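Local coordinates for omega-class glutathione S-transferase (Bombyx mori, PDB 3WD6), which binds glutathione and, judging by its family, probably works as a glutathione transferase and as a glutathione-dependent dehydroascorbate reductase, at residues 45-50 / 106-111; 79-84 / 96-101; 173-178 / 213-218; 178-183 / 219-224. All coordinates share one frame; numbering follows the deposited sequence.

In the fold
From the N terminus, the chain first runs through helix 39-51, which contact 1 joins to residues 106-111, the linker that follows helix 92-102. Nested inside that loop, contact 2 packs strand 80-82 and the corner after it on helix 92-102 and so builds one side of the thioredoxin-like domain. Contacts 3 and 4 come later and belong to the helical C-terminal domain. They cross: residues 173-178 and 178-183 run together onto helix 177-189, and residues 213-218 and 219-224 follow each other in the same order. Contact 1 adjoins contact 2 through Asp100, and also contacts 3 and 4, where the two domains meet.

Contact 1. Residues 45-50 / 106-111. With EDO (1,2-ethanediol), chain H.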
loop_
_atom_site.group_PDB
_atom_site.type_symbol
_atom_site.label_atom_id
_atom_site.label_comp_id
_atom_site.label_asym_id
_atom_site.label_seq_id
_atom_site.Cartn_x
_atom_site.Cartn_y
_atom_site.Cartn_z
ATOM N N ILE A 45 -6.771 -1.714 2.160
ATOM C CA ILE A 45 -6.789 -2.151 3.573
ATOM C C ILE A 45 -6.662 -0.982 4.565
ATOM O O ILE A 45 -7.432 -0.880 5.534
ATOM C CB ILE A 45 -5.614 -3.115 3.874
ATOM C CG1 ILE A 45 -5.559 -4.262 2.850
ATOM C CG2 ILE A 45 -5.682 -3.615 5.303
ATOM C CD1 ILE A 45 -6.802 -5.130 2.853
ATOM N N LEU A 46 -5.674 -0.115 4.343
ATOM C CA LEU A 46 -5.455 1.016 5.240
ATOM C C LEU A 46 -6.722 1.848 5.327
ATOM O O LEU A 46 -7.201 2.159 6.416
ATOM C CB LEU A 46 -4.297 1.905 4.748
ATOM C CG LEU A 46 -2.914 1.247 4.763
ATOM C CD1 LEU A 46 -1.890 2.169 4.143
ATOM C CD2 LEU A 46 -2.510 0.836 6.201
ATOM N N ALA A 47 -7.261 2.201 4.164
ATOM C CA ALA A 47 -8.449 3.023 4.113
ATOM C C ALA A 47 -9.568 2.345 4.897
ATOM O O ALA A 47 -10.175 2.956 5.802
ATOM C CB ALA A 47 -8.861 3.293 2.652
ATOM N N LEU A 48 -9.835 1.084 4.571
ATOM C CA LEU A 48 -10.894 0.345 5.263
ATOM C C LEU A 48 -10.643 0.289 6.773
ATOM O O LEU A 48 -11.584 0.467 7.573
ATOM C CB LEU A 48 -11.037 -1.062 4.699
ATOM C CG LEU A 48 -11.543 -1.162 3.262
ATOM C CD1 LEU A 48 -11.279 -2.555 2.744
ATOM C CD2 LEU A 48 -13.019 -0.858 3.191
ATOM N N ASN A 49 -9.389 0.045 7.171
ATOM C CA ASN A 49 -9.062 0.046 8.601
ATOM C C ASN A 49 -9.334 1.387 9.260
ATOM O O ASN A 49 -10.015 1.461 10.280
ATOM C CB ASN A 49 -7.601 -0.334 8.842
ATOM C CG ASN A 49 -7.311 -1.796 8.530
ATOM O OD1 ASN A 49 -8.210 -2.560 8.147
ATOM N ND2 ASN A 49 -6.044 -2.192 8.685
ATOM N N ALA A 50 -8.789 2.451 8.681
ATOM C CA ALA A 50 -8.880 3.765 9.303
ATOM C C ALA A 50 -10.346 4.197 9.472
ATOM O O ALA A 50 -10.718 4.836 10.487
ATOM C CB ALA A 50 -8.092 4.793 8.489
ATOM N N ARG A 106 -14.773 9.549 9.266
ATOM C CA ARG A 106 -13.326 9.557 9.078
ATOM C C ARG A 106 -12.964 9.852 7.606
ATOM O O ARG A 106 -12.397 9.019 6.908
ATOM C CB ARG A 106 -12.725 8.222 9.547
ATOM C CG ARG A 106 -11.205 8.190 9.548
ATOM C CD ARG A 106 -10.633 8.872 10.791
ATOM N NE ARG A 106 -9.222 8.515 11.004
ATOM C CZ ARG A 106 -8.212 9.001 10.275
ATOM N NH1 ARG A 106 -6.953 8.622 10.536
ATOM N NH2 ARG A 106 -8.470 9.868 9.285
ATOM N N PRO A 107 -13.310 11.048 7.124
ATOM C CA PRO A 107 -13.012 11.362 5.715
ATOM C C PRO A 107 -11.501 11.393 5.446
ATOM O O PRO A 107 -10.753 12.068 6.171
ATOM C CB PRO A 107 -13.615 12.762 5.525
ATOM C CG PRO A 107 -13.662 13.357 6.924
ATOM C CD PRO A 107 -13.904 12.188 7.856
ATOM N N LEU A 108 -11.061 10.667 4.420
ATOM C CA LEU A 108 -9.644 10.608 4.092
ATOM C C LEU A 108 -9.197 11.787 3.235
ATOM O O LEU A 108 -8.086 12.310 3.407
ATOM C CB LEU A 108 -9.315 9.285 3.402
ATOM C CG LEU A 108 -9.627 8.103 4.317
ATOM C CD1 LEU A 108 -9.339 6.772 3.632
ATOM C CD2 LEU A 108 -8.855 8.246 5.642
ATOM N N LEU A 109 -10.061 12.199 2.312
ATOM C CA LEU A 109 -9.738 13.305 1.431
ATOM C C LEU A 109 -10.276 14.613 2.013
ATOM O O LEU A 109 -11.413 14.663 2.506
ATOM C CB LEU A 109 -10.307 13.055 0.027
ATOM C CG LEU A 109 -9.506 12.100 -0.883
ATOM C CD1 LEU A 109 -10.338 11.554 -2.041
ATOM C CD2 LEU A 109 -8.235 12.781 -1.419
ATOM N N PRO A 110 -9.441 15.668 1.986
ATOM C CA PRO A 110 -9.876 17.037 2.296
ATOM C C PRO A 110 -11.159 17.368 1.546
ATOM O O PRO A 110 -11.309 16.993 0.356
ATOM C CB PRO A 110 -8.745 17.897 1.720
ATOM C CG PRO A 110 -7.525 17.045 1.827
ATOM C CD PRO A 110 -8.000 15.600 1.655
ATOM N N GLN A 111 -12.074 18.062 2.220
ATOM C CA GLN A 111 -13.295 18.536 1.561
ATOM C C GLN A 111 -12.996 19.670 0.568
ATOM O O GLN A 111 -13.557 19.711 -0.523
ATOM C CB GLN A 111 -14.352 18.958 2.593
ATOM C CG GLN A 111 -15.361 17.830 2.995
ATOM C CD GLN A 111 -14.764 16.714 3.895
ATOM O OE1 GLN A 111 -13.548 16.666 4.154
ATOM N NE2 GLN A 111 -15.633 15.816 4.373
HETATM C C1 EDO H . -11.407 -2.345 10.695
HETATM O O1 EDO H . -12.076 -1.877 9.498
HETATM C C2 EDO H . -10.890 -3.780 10.507
HETATM O O2 EDO H . -9.665 -3.998 11.233
HETATM O O HOH W 1 -8.815 5.606 12.442
#
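The backbone oxygen of Ala50 is bridged to Arg106 by water. Water 1 donates to Ala50 O at 2.8 Å and accepts from Arg106 NE over a longer 3.3 Å; the direct contact, Arg106 CG at 3.5 Å from Ala50 O, is only packing. Ala50 stands in the last turn of helix 39-51, in the thioredoxin-like domain of the glutathione transferase fold; residues 106-111 belong to the linker that leads into the helical C-terminal domain. With CG anti to the backbone N (chi1 -173°) and a bend about CB-CG (chi2 80°), Arg106 lays its aliphatic part beside the carbonyl and turns one face of the guanidinium to Ala50 CB. Its far end is held by the C-terminal domain: NH1 is hydrogen-bonded to Pro175 O, and Tyr180 of helix 177-189 touches both Arg106 and Ala50. A methionine in place of Arg106 would probably leave Pro175 O and water 1 without this donor and weaken the tie between linker and C-terminal domain. One turn back along the helix the contact becomes wholly apolar, with Leu108 CD1 resting on Ala47 CB at 3.6 Å. The backbone N of Leu108 and of Leu109 bond to OD1 and OD2 of Asp100. Elsewhere on helix 39-51, O1 of a bound 1,2-ethanediol lies 3.1 Å from Leu48 O.

Contact 2. Residues 79-84 / 96-101; sequences PAIEIA and VEYLDE
In the second half of the thioredoxin-like domain, strand 80-82 and the corner after it bring Ile81 and Ile83 to helix 92-102, the helix that follows the next strand. Ile81 points its CB at the helix and has CG1 flanked by its own N and C (chi1 69°), from where CD1 extends to two helix residues. Ile81 CD1 lies 4.2 Å from both Tyr98 CD1 and Leu99 CD2; the Ile81 and Leu99 side chains run alongside one another, pointing opposite ways. Ile83 comes from the opposite direction to Tyr98 and meets its phenol end obliquely. There Ile83 CD1 is 3.1 Å from Tyr98 OH, a methyl-to-hydroxyl contact, and Ile83 CG2 is 3.9 Å from Tyr98 CE1. The extended chi1 of Tyr98 (179°) swings the ring out from the helix toward the strand, and Ile81 too reaches that ring aslant. This is the beta-beta-alpha unit of the glutathione transferase N-terminal domain: strands 80-82 and 87-90 pair antiparallel, and the helix packs against their sheet. The peptide bond before Pro79 is cis, a hallmark of the thioredoxin fold, and Pro79 touches the bound glutathione, whose pocket also includes Val78. Around the contact, Thr44 of helix 39-51 and Ile89 of strand 87-90 border Ile81, while Leu48 and Leu30 border Leu99. Glu82 is turned to other partners, with OE1 in a salt bridge to Lys72 NZ and OE2 hydrogen-bonded to Tyr33 OH.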
loop_
_atom_site.group_PDB
_atom_site.type_symbol
_atom_site.label_atom_id
_atom_site.label_comp_id
_atom_site.label_asym_id
_atom_site.label_seq_id
_atom_site.Cartn_x
_atom_site.Cartn_y
_atom_site.Cartn_z
ATOM N N PRO A 79 -5.531 -4.339 -5.848
ATOM C CA PRO A 79 -6.779 -4.788 -5.216
ATOM C C PRO A 79 -8.010 -4.657 -6.129
ATOM O O PRO A 79 -8.018 -3.948 -7.164
ATOM C CB PRO A 79 -6.958 -3.774 -4.076
ATOM C CG PRO A 79 -6.435 -2.455 -4.705
ATOM C CD PRO A 79 -5.211 -2.927 -5.519
ATOM N N ALA A 80 -9.059 -5.355 -5.716
ATOM C CA ALA A 80 -10.406 -5.059 -6.167
ATOM C C ALA A 80 -11.348 -5.186 -4.962
ATOM O O ALA A 80 -11.159 -6.086 -4.117
ATOM C CB ALA A 80 -10.830 -6.011 -7.276
ATOM N N ILE A 81 -12.343 -4.297 -4.872
ATOM C CA ILE A 81 -13.396 -4.474 -3.884
ATOM C C ILE A 81 -14.704 -4.945 -4.544
ATOM O O ILE A 81 -15.003 -4.591 -5.697
ATOM C CB ILE A 81 -13.638 -3.193 -3.020
ATOM C CG1 ILE A 81 -14.258 -2.073 -3.861
ATOM C CG2 ILE A 81 -12.342 -2.728 -2.372
ATOM C CD1 ILE A 81 -14.496 -0.772 -3.071
ATOM N N GLU A 82 -15.477 -5.737 -3.811
ATOM C CA GLU A 82 -16.774 -6.210 -4.281
ATOM C C GLU A 82 -17.801 -5.652 -3.304
ATOM O O GLU A 82 -17.825 -6.041 -2.127
ATOM C CB GLU A 82 -16.817 -7.746 -4.311
ATOM C CG GLU A 82 -18.099 -8.344 -4.912
ATOM C CD GLU A 82 -17.904 -9.805 -5.395
ATOM O OE1 GLU A 82 -18.736 -10.315 -6.185
ATOM O OE2 GLU A 82 -16.910 -10.444 -4.983
ATOM N N ILE A 83 -18.644 -4.733 -3.773
ATOM C CA ILE A 83 -19.511 -3.996 -2.847
ATOM C C ILE A 83 -20.907 -4.617 -2.779
ATOM O O ILE A 83 -21.718 -4.279 -1.893
ATOM C CB ILE A 83 -19.583 -2.500 -3.207
ATOM C CG1 ILE A 83 -20.035 -2.320 -4.665
ATOM C CG2 ILE A 83 -18.212 -1.849 -3.009
ATOM C CD1 ILE A 83 -20.167 -0.878 -5.082
ATOM N N ALA A 84 -21.156 -5.535 -3.720
ATOM C CA ALA A 84 -22.413 -6.264 -3.851
ATOM C C ALA A 84 -22.136 -7.411 -4.817
ATOM O O ALA A 84 -21.094 -7.398 -5.502
ATOM C CB ALA A 84 -23.493 -5.351 -4.401
ATOM N N VAL A 96 -10.225 3.478 -3.074
ATOM C CA VAL A 96 -10.160 4.343 -1.900
ATOM C C VAL A 96 -11.033 5.589 -2.041
ATOM O O VAL A 96 -11.663 6.009 -1.067
ATOM C CB VAL A 96 -8.711 4.713 -1.541
ATOM C CG1 VAL A 96 -8.687 5.793 -0.477
ATOM C CG2 VAL A 96 -7.969 3.453 -1.090
ATOM N N GLU A 97 -11.085 6.170 -3.241
ATOM C CA GLU A 97 -11.912 7.366 -3.461
ATOM C C GLU A 97 -13.413 7.025 -3.355
ATOM O O GLU A 97 -14.196 7.785 -2.781
ATOM C CB GLU A 97 -11.539 8.080 -4.777
ATOM C CG GLU A 97 -10.095 8.675 -4.764
ATOM C CD GLU A 97 -9.501 9.023 -6.169
ATOM O OE1 GLU A 97 -10.236 8.994 -7.195
ATOM O OE2 GLU A 97 -8.278 9.341 -6.242
ATOM N N TYR A 98 -13.802 5.862 -3.876
ATOM C CA TYR A 98 -15.159 5.346 -3.680
ATOM C C TYR A 98 -15.562 5.166 -2.195
ATOM O O TYR A 98 -16.663 5.580 -1.788
ATOM C CB TYR A 98 -15.348 4.024 -4.421
ATOM C CG TYR A 98 -16.732 3.447 -4.238
ATOM C CD1 TYR A 98 -17.010 2.599 -3.179
ATOM C CD2 TYR A 98 -17.770 3.770 -5.117
ATOM C CE1 TYR A 98 -18.273 2.064 -2.999
ATOM C CE2 TYR A 98 -19.046 3.245 -4.944
ATOM C CZ TYR A 98 -19.291 2.391 -3.877
ATOM O OH TYR A 98 -20.551 1.853 -3.685
ATOM N N LEU A 99 -14.691 4.542 -1.400
ATOM C CA LEU A 99 -14.984 4.329 0.011
ATOM C C LEU A 99 -15.114 5.664 0.740
ATOM O O LEU A 99 -15.984 5.827 1.611
ATOM C CB LEU A 99 -13.931 3.431 0.677
ATOM C CG LEU A 99 -13.864 1.996 0.114
ATOM C CD1 LEU A 99 -12.518 1.294 0.460
ATOM C CD2 LEU A 99 -15.074 1.167 0.574
ATOM N N ASP A 100 -14.271 6.626 0.378
ATOM C CA ASP A 100 -14.320 7.932 1.044
ATOM C C ASP A 100 -15.619 8.685 0.715
ATOM O O ASP A 100 -16.137 9.419 1.562
ATOM C CB ASP A 100 -13.087 8.787 0.705
ATOM C CG ASP A 100 -12.681 9.721 1.852
ATOM O OD1 ASP A 100 -12.575 9.240 3.019
ATOM O OD2 ASP A 100 -12.472 10.943 1.591
ATOM N N GLU A 101 -16.156 8.491 -0.494
ATOM C CA GLU A 101 -17.402 9.165 -0.897
ATOM C C GLU A 101 -18.626 8.523 -0.233
ATOM O O GLU A 101 -19.573 9.201 0.179
ATOM C CB GLU A 101 -17.570 9.142 -2.418
ATOM C CG GLU A 101 -16.739 10.192 -3.140
ATOM C CD GLU A 101 -16.542 9.900 -4.623
ATOM O OE1 GLU A 101 -17.297 9.075 -5.182
ATOM O OE2 GLU A 101 -15.621 10.497 -5.231
#

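Contact 3. Residues 173-178 / 213-218; sequences SEPGYA and DNMLKD
Pro175 meets a sulfur and a carboxylate with neighbouring parts of its ring. Its CB touches Met215 SD at 3.7 Å, an apolar contact, and its CG and CD both lie 3.3 Å from Asp218 OD1, which the proline meets from the opposing direction. Met215 starts out to the side of the proline, and bends at chi2 (-71°) and chi3 (-70°) bring its sulfur over; Phe169 touches both of these residues. Asp218, with CG anti to the backbone N, sends its carboxylate across to the ring. The acid is fixed by its other oxygen: Asp218 OD2 is hydrogen-bonded to Tyr180 OH and to Ala220 N. The second of these bonds makes Asp218 the N-cap of the short helix 219-222. Pro175 directly precedes Gly176, the N-cap of helix 177-189. Gly176 N is bound by Asp179 OD2 from the third position of that helix, one half of a capping box, a feature familiar from the C-terminal domain of glutathione transferases. The contact thus sets the start of one C-terminal-domain helix against the junction of two others. With OD2 taken up by the cap and the tyrosine, OD1 borders only C-H groups of Pro175 within this contact, and the nearby helix start would be expected to stabilise the ionised form of Asp218.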
loop_
_atom_site.group_PDB
_atom_site.type_symbol
_atom_site.label_atom_id
_atom_site.label_comp_id
_atom_site.label_asym_id
_atom_site.label_seq_id
_atom_site.Cartn_x
_atom_site.Cartn_y
_atom_site.Cartn_z
ATOM N N SER A 173 -3.526 15.905 12.281
ATOM C CA SER A 173 -3.053 15.147 13.448
ATOM C C SER A 173 -3.364 13.662 13.310
ATOM O O SER A 173 -2.683 12.843 13.928
ATOM C CB SER A 173 -3.543 15.714 14.796
ATOM O OG SER A 173 -2.455 16.245 15.576
ATOM N N GLU A 174 -4.355 13.324 12.478
ATOM C CA GLU A 174 -4.602 11.942 12.035
ATOM C C GLU A 174 -4.106 11.737 10.584
ATOM O O GLU A 174 -4.296 12.624 9.717
ATOM C CB GLU A 174 -6.106 11.683 11.986
ATOM C CG GLU A 174 -6.739 11.108 13.190
ATOM C CD GLU A 174 -8.232 11.100 13.034
ATOM O OE1 GLU A 174 -8.730 11.847 12.156
ATOM O OE2 GLU A 174 -8.913 10.343 13.764
ATOM N N PRO A 175 -3.559 10.543 10.282
ATOM C CA PRO A 175 -3.188 10.297 8.876
ATOM C C PRO A 175 -4.429 10.308 7.978
ATOM O O PRO A 175 -5.508 9.870 8.390
ATOM C CB PRO A 175 -2.605 8.870 8.888
ATOM C CG PRO A 175 -2.531 8.448 10.346
ATOM C CD PRO A 175 -3.528 9.310 11.090
ATOM N N GLY A 176 -4.275 10.810 6.762
ATOM C CA GLY A 176 -5.365 10.832 5.814
ATOM C C GLY A 176 -4.963 10.179 4.501
ATOM O O GLY A 176 -4.080 9.302 4.475
ATOM N N TYR A 177 -5.592 10.620 3.413
ATOM C CA TYR A 177 -5.447 9.973 2.116
ATOM C C TYR A 177 -3.994 10.005 1.666
ATOM O O TYR A 177 -3.431 8.979 1.278
ATOM C CB TYR A 177 -6.327 10.706 1.120
ATOM C CG TYR A 177 -6.221 10.286 -0.322
ATOM C CD1 TYR A 177 -5.243 10.829 -1.158
ATOM C CD2 TYR A 177 -7.142 9.402 -0.877
ATOM C CE1 TYR A 177 -5.179 10.491 -2.511
ATOM C CE2 TYR A 177 -7.085 9.054 -2.230
ATOM C CZ TYR A 177 -6.103 9.604 -3.043
ATOM O OH TYR A 177 -6.035 9.247 -4.390
ATOM N N ALA A 178 -3.405 11.196 1.729
ATOM C CA ALA A 178 -2.033 11.404 1.301
ATOM C C ALA A 178 -1.107 10.483 2.110
ATOM O O ALA A 178 -0.264 9.769 1.543
ATOM C CB ALA A 178 -1.649 12.864 1.477
ATOM N N ASP A 213 8.113 6.785 12.006
ATOM C CA ASP A 213 7.867 6.244 13.356
ATOM C C ASP A 213 6.448 6.480 13.845
ATOM O O ASP A 213 5.845 5.584 14.443
ATOM C CB ASP A 213 8.832 6.851 14.382
ATOM C CG ASP A 213 10.251 6.380 14.191
ATOM O OD1 ASP A 213 10.451 5.284 13.595
ATOM O OD2 ASP A 213 11.167 7.107 14.630
ATOM N N ASN A 214 5.932 7.697 13.641
ATOM C CA ASN A 214 4.565 7.995 14.064
ATOM C C ASN A 214 3.550 7.172 13.264
ATOM O O ASN A 214 2.572 6.675 13.811
ATOM C CB ASN A 214 4.269 9.495 13.971
ATOM C CG ASN A 214 5.066 10.306 14.993
ATOM O OD1 ASN A 214 5.224 9.887 16.140
ATOM N ND2 ASN A 214 5.566 11.468 14.584
ATOM N N MET A 215 3.798 6.993 11.974
ATOM C CA MET A 215 2.849 6.235 11.162
ATOM C C MET A 215 2.690 4.782 11.659
ATOM O O MET A 215 1.568 4.241 11.734
ATOM C CB MET A 215 3.219 6.310 9.681
ATOM C CG MET A 215 2.763 7.626 8.988
ATOM S SD MET A 215 0.964 7.792 8.727
ATOM C CE MET A 215 0.727 6.544 7.434
ATOM N N LEU A 216 3.813 4.173 12.025
ATOM C CA LEU A 216 3.856 2.815 12.559
ATOM C C LEU A 216 2.921 2.654 13.742
ATOM O O LEU A 216 2.451 1.555 14.024
ATOM C CB LEU A 216 5.275 2.472 13.008
ATOM C CG LEU A 216 6.242 2.263 11.844
ATOM C CD1 LEU A 216 7.678 2.153 12.348
ATOM C CD2 LEU A 216 5.840 1.025 11.030
ATOM N N LYS A 217 2.645 3.753 14.437
ATOM C CA LYS A 217 1.796 3.682 15.624
ATOM C C LYS A 217 0.322 3.947 15.319
ATOM O O LYS A 217 -0.524 3.810 16.202
ATOM C CB LYS A 217 2.288 4.647 16.710
ATOM C CG LYS A 217 3.497 4.168 17.483
ATOM C CD LYS A 217 4.018 5.334 18.326
ATOM C CE LYS A 217 5.515 5.202 18.645
ATOM N NZ LYS A 217 5.671 4.360 19.841
ATOM N N ASP A 218 0.011 4.347 14.090
ATOM C CA ASP A 218 -1.397 4.517 13.723
ATOM C C ASP A 218 -2.081 3.146 13.614
ATOM O O ASP A 218 -1.558 2.225 12.949
ATOM C CB ASP A 218 -1.550 5.286 12.404
ATOM C CG ASP A 218 -3.006 5.508 12.046
ATOM O OD1 ASP A 218 -3.658 6.381 12.679
ATOM O OD2 ASP A 218 -3.515 4.772 11.168
#

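Contact 4. Residues 178-183 / 219-224. With EDO (1,2-ethanediol), chain H.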
loop_
_atom_site.group_PDB
_atom_site.type_symbol
_atom_site.label_atom_id
_atom_site.label_comp_id
_atom_site.label_asym_id
_atom_site.label_seq_id
_atom_site.Cartn_x
_atom_site.Cartn_y
_atom_site.Cartn_z
ATOM N N ALA A 178 -3.405 11.196 1.729
ATOM C CA ALA A 178 -2.033 11.404 1.301
ATOM C C ALA A 178 -1.107 10.483 2.110
ATOM O O ALA A 178 -0.264 9.769 1.543
ATOM C CB ALA A 178 -1.649 12.864 1.477
ATOM N N ASP A 179 -1.279 10.481 3.428
ATOM C CA ASP A 179 -0.474 9.606 4.261
ATOM C C ASP A 179 -0.689 8.143 3.897
ATOM O O ASP A 179 0.263 7.430 3.588
ATOM C CB ASP A 179 -0.786 9.819 5.735
ATOM C CG ASP A 179 -0.627 11.267 6.162
ATOM O OD1 ASP A 179 0.538 11.713 6.367
ATOM O OD2 ASP A 179 -1.680 11.950 6.307
ATOM N N TYR A 180 -1.937 7.694 3.932
ATOM C CA TYR A 180 -2.212 6.275 3.728
ATOM C C TYR A 180 -1.828 5.801 2.339
ATOM O O TYR A 180 -1.399 4.650 2.176
ATOM C CB TYR A 180 -3.681 5.944 3.988
ATOM C CG TYR A 180 -4.045 5.938 5.460
ATOM C CD1 TYR A 180 -3.208 5.325 6.406
ATOM C CD2 TYR A 180 -5.206 6.569 5.913
ATOM C CE1 TYR A 180 -3.531 5.325 7.765
ATOM C CE2 TYR A 180 -5.536 6.580 7.267
ATOM C CZ TYR A 180 -4.697 5.950 8.191
ATOM O OH TYR A 180 -5.035 5.935 9.528
ATOM N N MET A 181 -1.985 6.667 1.335
ATOM C CA MET A 181 -1.816 6.221 -0.057
ATOM C C MET A 181 -0.332 6.106 -0.446
ATOM O O MET A 181 0.014 5.436 -1.432
ATOM C CB MET A 181 -2.592 7.107 -1.046
ATOM C CG MET A 181 -4.109 7.038 -0.894
ATOM S SD MET A 181 -4.772 5.360 -1.040
ATOM C CE MET A 181 -4.908 4.878 0.690
ATOM N N ILE A 182 0.543 6.733 0.337
ATOM C CA ILE A 182 1.965 6.574 0.089
ATOM C C ILE A 182 2.589 5.624 1.113
ATOM O O ILE A 182 3.687 5.086 0.900
ATOM C CB ILE A 182 2.717 7.941 0.060
ATOM C CG1 ILE A 182 2.867 8.541 1.461
ATOM C CG2 ILE A 182 2.001 8.929 -0.869
ATOM C CD1 ILE A 182 3.442 9.984 1.455
ATOM N N TRP A 183 1.881 5.399 2.221
ATOM C CA TRP A 183 2.453 4.632 3.326
ATOM C C TRP A 183 3.117 3.284 2.938
ATOM O O TRP A 183 4.180 2.938 3.458
ATOM C CB TRP A 183 1.419 4.388 4.443
ATOM C CG TRP A 183 1.979 3.392 5.400
ATOM C CD1 TRP A 183 1.597 2.085 5.562
ATOM C CD2 TRP A 183 3.096 3.596 6.261
ATOM N NE1 TRP A 183 2.395 1.470 6.509
ATOM C CE2 TRP A 183 3.329 2.376 6.944
ATOM C CE3 TRP A 183 3.913 4.696 6.539
ATOM C CZ2 TRP A 183 4.355 2.228 7.887
ATOM C CZ3 TRP A 183 4.933 4.549 7.478
ATOM C CH2 TRP A 183 5.146 3.318 8.137
ATOM N N SER A 219 -3.239 2.978 14.252
ATOM C CA SER A 219 -3.825 1.621 14.323
ATOM C C SER A 219 -4.204 1.024 12.967
ATOM O O SER A 219 -4.295 -0.206 12.849
ATOM C CB SER A 219 -5.011 1.552 15.281
ATOM O OG SER A 219 -6.012 2.486 14.929
ATOM N N ALA A 220 -4.443 1.872 11.964
ATOM C CA ALA A 220 -4.745 1.358 10.619
ATOM C C ALA A 220 -3.492 0.710 10.047
ATOM O O ALA A 220 -3.577 -0.302 9.328
ATOM C CB ALA A 220 -5.238 2.462 9.680
ATOM N N VAL A 221 -2.339 1.309 10.358
ATOM C CA VAL A 221 -1.064 0.764 9.936
ATOM C C VAL A 221 -0.656 -0.453 10.771
ATOM O O VAL A 221 -0.344 -1.520 10.219
ATOM C CB VAL A 221 0.059 1.826 9.997
ATOM C CG1 VAL A 221 1.395 1.185 9.707
ATOM C CG2 VAL A 221 -0.224 2.972 8.996
ATOM N N SER A 222 -0.696 -0.315 12.097
ATOM C CA SER A 222 -0.053 -1.315 12.955
ATOM C C SER A 222 -0.699 -2.696 12.875
ATOM O O SER A 222 -0.024 -3.707 12.963
ATOM C CB SER A 222 0.008 -0.840 14.407
ATOM O OG SER A 222 -1.291 -0.621 14.934
ATOM N N GLN A 223 -2.005 -2.740 12.686
ATOM C CA GLN A 223 -2.690 -4.023 12.730
ATOM C C GLN A 223 -2.406 -4.830 11.462
ATOM O O GLN A 223 -2.647 -6.039 11.430
ATOM C CB GLN A 223 -4.193 -3.793 12.877
ATOM C CG GLN A 223 -4.766 -3.101 11.666
ATOM C CD GLN A 223 -6.253 -2.836 11.786
ATOM O OE1 GLN A 223 -7.076 -3.676 11.387
ATOM N NE2 GLN A 223 -6.616 -1.654 12.327
ATOM N N TYR A 224 -1.896 -4.165 10.423
ATOM C CA TYR A 224 -1.601 -4.823 9.149
ATOM C C TYR A 224 -0.089 -4.939 8.874
ATOM O O TYR A 224 0.312 -5.463 7.838
ATOM C CB TYR A 224 -2.294 -4.078 7.981
ATOM C CG TYR A 224 -2.337 -4.823 6.652
ATOM C CD1 TYR A 224 -2.986 -6.052 6.543
ATOM C CD2 TYR A 224 -1.761 -4.281 5.494
ATOM C CE1 TYR A 224 -3.052 -6.750 5.311
ATOM C CE2 TYR A 224 -1.826 -4.969 4.243
ATOM C CZ TYR A 224 -2.474 -6.208 4.176
ATOM O OH TYR A 224 -2.548 -6.917 2.988
HETATM C C1 EDO H . -11.407 -2.345 10.695
HETATM O O1 EDO H . -12.076 -1.877 9.498
HETATM C C2 EDO H . -10.890 -3.780 10.507
HETATM O O2 EDO H . -9.665 -3.998 11.233
#
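Trp183 holds CG anti to the backbone N (chi1 169°), which swings the indole toward helix 219-222, and Val221, with CG1 likewise anti (chi1 173°), turns both methyls toward the indole; the two side chains cross at about a right angle. They join helix 177-189 to the short helix 219-222 inside the helical C-terminal domain of the glutathione transferase fold. CG2 of Val221 stands over one face of the five-membered ring of Trp183, 4.0 Å from its centroid and 11° off the normal, a CH-pi contact. CG1 of Val221 packs further along the indole, 3.6 Å from Trp183 CE2. The indole is fixed in rotation by Glu187 of the same helix, whose OE2 takes the hydrogen bond from NE1, while Met215 and Leu216 of helix 206-216 touch the ring system. A leucine at Trp183 would probably strip Val221 CG2 of its aromatic face and leave the Glu187 carboxylate without this donor. One turn earlier, Tyr180 reaches the same short helix with the end of its ring. Ala220 CB sits 3.5 Å from Tyr180 OH, a hydroxyl hydrogen-bonded to Asp218 OD2, and Val221 CG2 lies at the ring edge, near its plane, 4.2 Å from Tyr180 CE1. Nearby, Gln223 NE2 donates to Ser219 O at 2.8 Å, arriving above the carbonyl plane. The other end of that amide takes a bond from 1,2-ethanediol, probably from the crystallisation liquor: its O2 donates to Gln223 OE1 at 2.6 Å.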